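Local atomic coordinates of chitinase A (Pteris ryukyuensis, PDB entry 4RL3), a protein that probably hydrolyses glycosidic bonds in chitin, the chain here being the catalytic domain of a longer family 18 glycoside hydrolase that also carries LysM modules. Residues A[136-139]-A[140-144]. Numbering follows the deposited sequence.
Sequences SCIG and QLITQ
Ser-136 and Gln-140, one turn apart on helix 131-147, meet through both backbone and side chains. The amide nitrogen N of Gln-140 bonds to O of Ser-136 at 3.0 Å, while its side-chain NE2 donates to OG of Ser-136 at 2.9 Å, a short hydroxyl well placed to accept, nearly in the amide plane. NE2 also makes a weak bond to O of Ser-136. Gln-140 has CG beside its own backbone N (chi1 -73°) and an extended chain beyond it, which sends the carboxamide back along the helix. Replacing Gln-140 by alanine would remove the carboxamide and is likely to leave OG of Ser-136 without this donor and uncover part of Val-96 on helix 96-114. Cys-137, small enough for close packing, touches Trp-99 and Phe-91, and its carbonyl O accepts a hydrogen bond from N of Leu-141, whose apolar chain suits its place against Ile-119. The side chains of Ile-138 and Ile-142 cross obliquely, CG2 of Ile-138 meeting CD1 of Ile-142 at 3.8 Å; both branched chains reach Ile-121. Gly-139 O accepts twice, from N of Thr-143 at 2.9 Å and from its OG1 at 2.7 Å, on opposite faces of the carbonyl plane; threonine suits because its hydroxyl can bond back one turn. Such an amphipathic helix, its apolar side laid on strand 118-123, belongs to the beta-alpha-beta unit 118-123, 131-147, 153-156 of the family 18 TIM barrel.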
ATOM      1  N   SER A 136       7.798  15.285   8.181  1.00  5.24           N
ATOM      2  CA  SER A 136       8.657  15.017   9.322  1.00  5.07           C
ATOM      3  C   SER A 136       8.192  13.785  10.105  1.00  4.96           C
ATOM      4  O   SER A 136       8.988  12.922  10.443  1.00  4.82           O
ATOM      5  CB  SER A 136       8.680  16.228  10.250  1.00  5.09           C
ATOM      6  OG  SER A 136       9.583  16.014  11.324  1.00  5.16           O
ATOM      7  N   CYS A 137       6.893  13.712  10.377  1.00  4.89           N
ATOM      8  CA  CYS A 137       6.345  12.575  11.128  1.00  4.80           C
ATOM      9  C   CYS A 137       6.613  11.249  10.415  1.00  4.82           C
ATOM     10  O   CYS A 137       7.116  10.296  11.011  1.00  4.76           O
ATOM     11  CB  CYS A 137       4.830  12.731  11.323  1.00  4.92           C
ATOM     12  SG  CYS A 137       4.372  13.935  12.588  1.00  5.16           S
ATOM     13  N   ILE A 138       6.260  11.184   9.143  1.00  4.73           N
ATOM     14  CA  ILE A 138       6.360   9.926   8.411  1.00  4.66           C
ATOM     15  C   ILE A 138       7.814   9.561   8.109  1.00  4.70           C
ATOM     16  O   ILE A 138       8.202   8.390   8.216  1.00  4.63           O
ATOM     17  CB  ILE A 138       5.549   9.969   7.099  1.00  4.64           C
ATOM     18  CG1 ILE A 138       4.057  10.175   7.393  1.00  4.64           C
ATOM     19  CG2 ILE A 138       5.775   8.709   6.267  1.00  4.65           C
ATOM     20  CD1 ILE A 138       3.426   9.137   8.285  1.00  4.71           C
ATOM     21  N   GLY A 139       8.612  10.547   7.718  1.00  4.69           N
ATOM     22  CA  GLY A 139      10.014  10.294   7.429  1.00  4.79           C
ATOM     23  C   GLY A 139      10.741   9.749   8.645  1.00  4.88           C
ATOM     24  O   GLY A 139      11.518   8.787   8.559  1.00  5.00           O
ATOM     25  N   GLN A 140      10.477  10.343   9.800  1.00  4.95           N
ATOM     26  CA  GLN A 140      11.075   9.863  11.054  1.00  5.12           C
ATOM     27  C   GLN A 140      10.583   8.466  11.419  1.00  5.00           C
ATOM     28  O   GLN A 140      11.352   7.632  11.861  1.00  4.99           O
ATOM     29  CB  GLN A 140      10.762  10.826  12.192  1.00  5.37           C
ATOM     30  CG  GLN A 140      11.537  12.119  12.131  1.00  5.67           C
ATOM     31  CD  GLN A 140      11.302  12.951  13.378  1.00  5.96           C
ATOM     32  OE1 GLN A 140      11.729  12.571  14.467  1.00  6.95           O
ATOM     33  NE2 GLN A 140      10.605  14.069  13.238  1.00  6.02           N
ATOM     34  N   LEU A 141       9.284   8.225  11.253  1.00  4.82           N
ATOM     35  CA  LEU A 141       8.695   6.912  11.523  1.00  4.74           C
ATOM     36  C   LEU A 141       9.395   5.831  10.694  1.00  4.80           C
ATOM     37  O   LEU A 141       9.840   4.818  11.228  1.00  4.84           O
ATOM     38  CB  LEU A 141       7.200   6.940  11.211  1.00  4.67           C
ATOM     39  CG  LEU A 141       6.466   5.600  11.203  1.00  4.60           C
ATOM     40  CD1 LEU A 141       6.550   4.925  12.568  1.00  4.64           C
ATOM     41  CD2 LEU A 141       5.026   5.795  10.781  1.00  4.57           C
ATOM     42  N   ILE A 142       9.503   6.064   9.389  1.00  4.90           N
ATOM     43  CA  ILE A 142      10.118   5.066   8.509  1.00  4.96           C
ATOM     44  C   ILE A 142      11.600   4.876   8.840  1.00  5.08           C
ATOM     45  O   ILE A 142      12.105   3.753   8.906  1.00  4.97           O
ATOM     46  CB  ILE A 142       9.949   5.437   7.020  1.00  5.01           C
ATOM     47  CG1 ILE A 142       8.480   5.383   6.627  1.00  5.04           C
ATOM     48  CG2 ILE A 142      10.762   4.503   6.145  1.00  4.97           C
ATOM     49  CD1 ILE A 142       8.184   6.007   5.274  1.00  5.09           C
ATOM     50  N   THR A 143      12.290   5.991   9.057  1.00  5.30           N
ATOM     51  CA  THR A 143      13.720   5.972   9.323  1.00  5.58           C
ATOM     52  C   THR A 143      14.009   5.197  10.607  1.00  5.78           C
ATOM     53  O   THR A 143      14.913   4.350  10.644  1.00  5.95           O
ATOM     54  CB  THR A 143      14.275   7.408   9.418  1.00  5.64           C
ATOM     55  OG1 THR A 143      14.133   8.053   8.147  1.00  5.75           O
ATOM     56  CG2 THR A 143      15.736   7.414   9.840  1.00  5.75           C
ATOM     57  N   GLN A 144      13.220   5.442  11.645  1.00  6.11           N
ATOM     58  CA  GLN A 144      13.395   4.717  12.901  1.00  6.42           C
ATOM     59  C   GLN A 144      13.056   3.231  12.781  1.00  6.33           C
ATOM     60  O   GLN A 144      13.771   2.392  13.329  1.00  6.35           O
ATOM     61  CB  GLN A 144      12.556   5.325  14.013  1.00  7.05           C
ATOM     62  CG  GLN A 144      13.074   6.641  14.545  1.00  7.69           C
ATOM     63  CD  GLN A 144      12.444   7.020  15.880  1.00  8.58           C
ATOM     64  OE1 GLN A 144      12.216   6.172  16.751  1.00  9.88           O
ATOM     65  NE2 GLN A 144      12.218   8.297  16.064  1.00  9.62           N
TER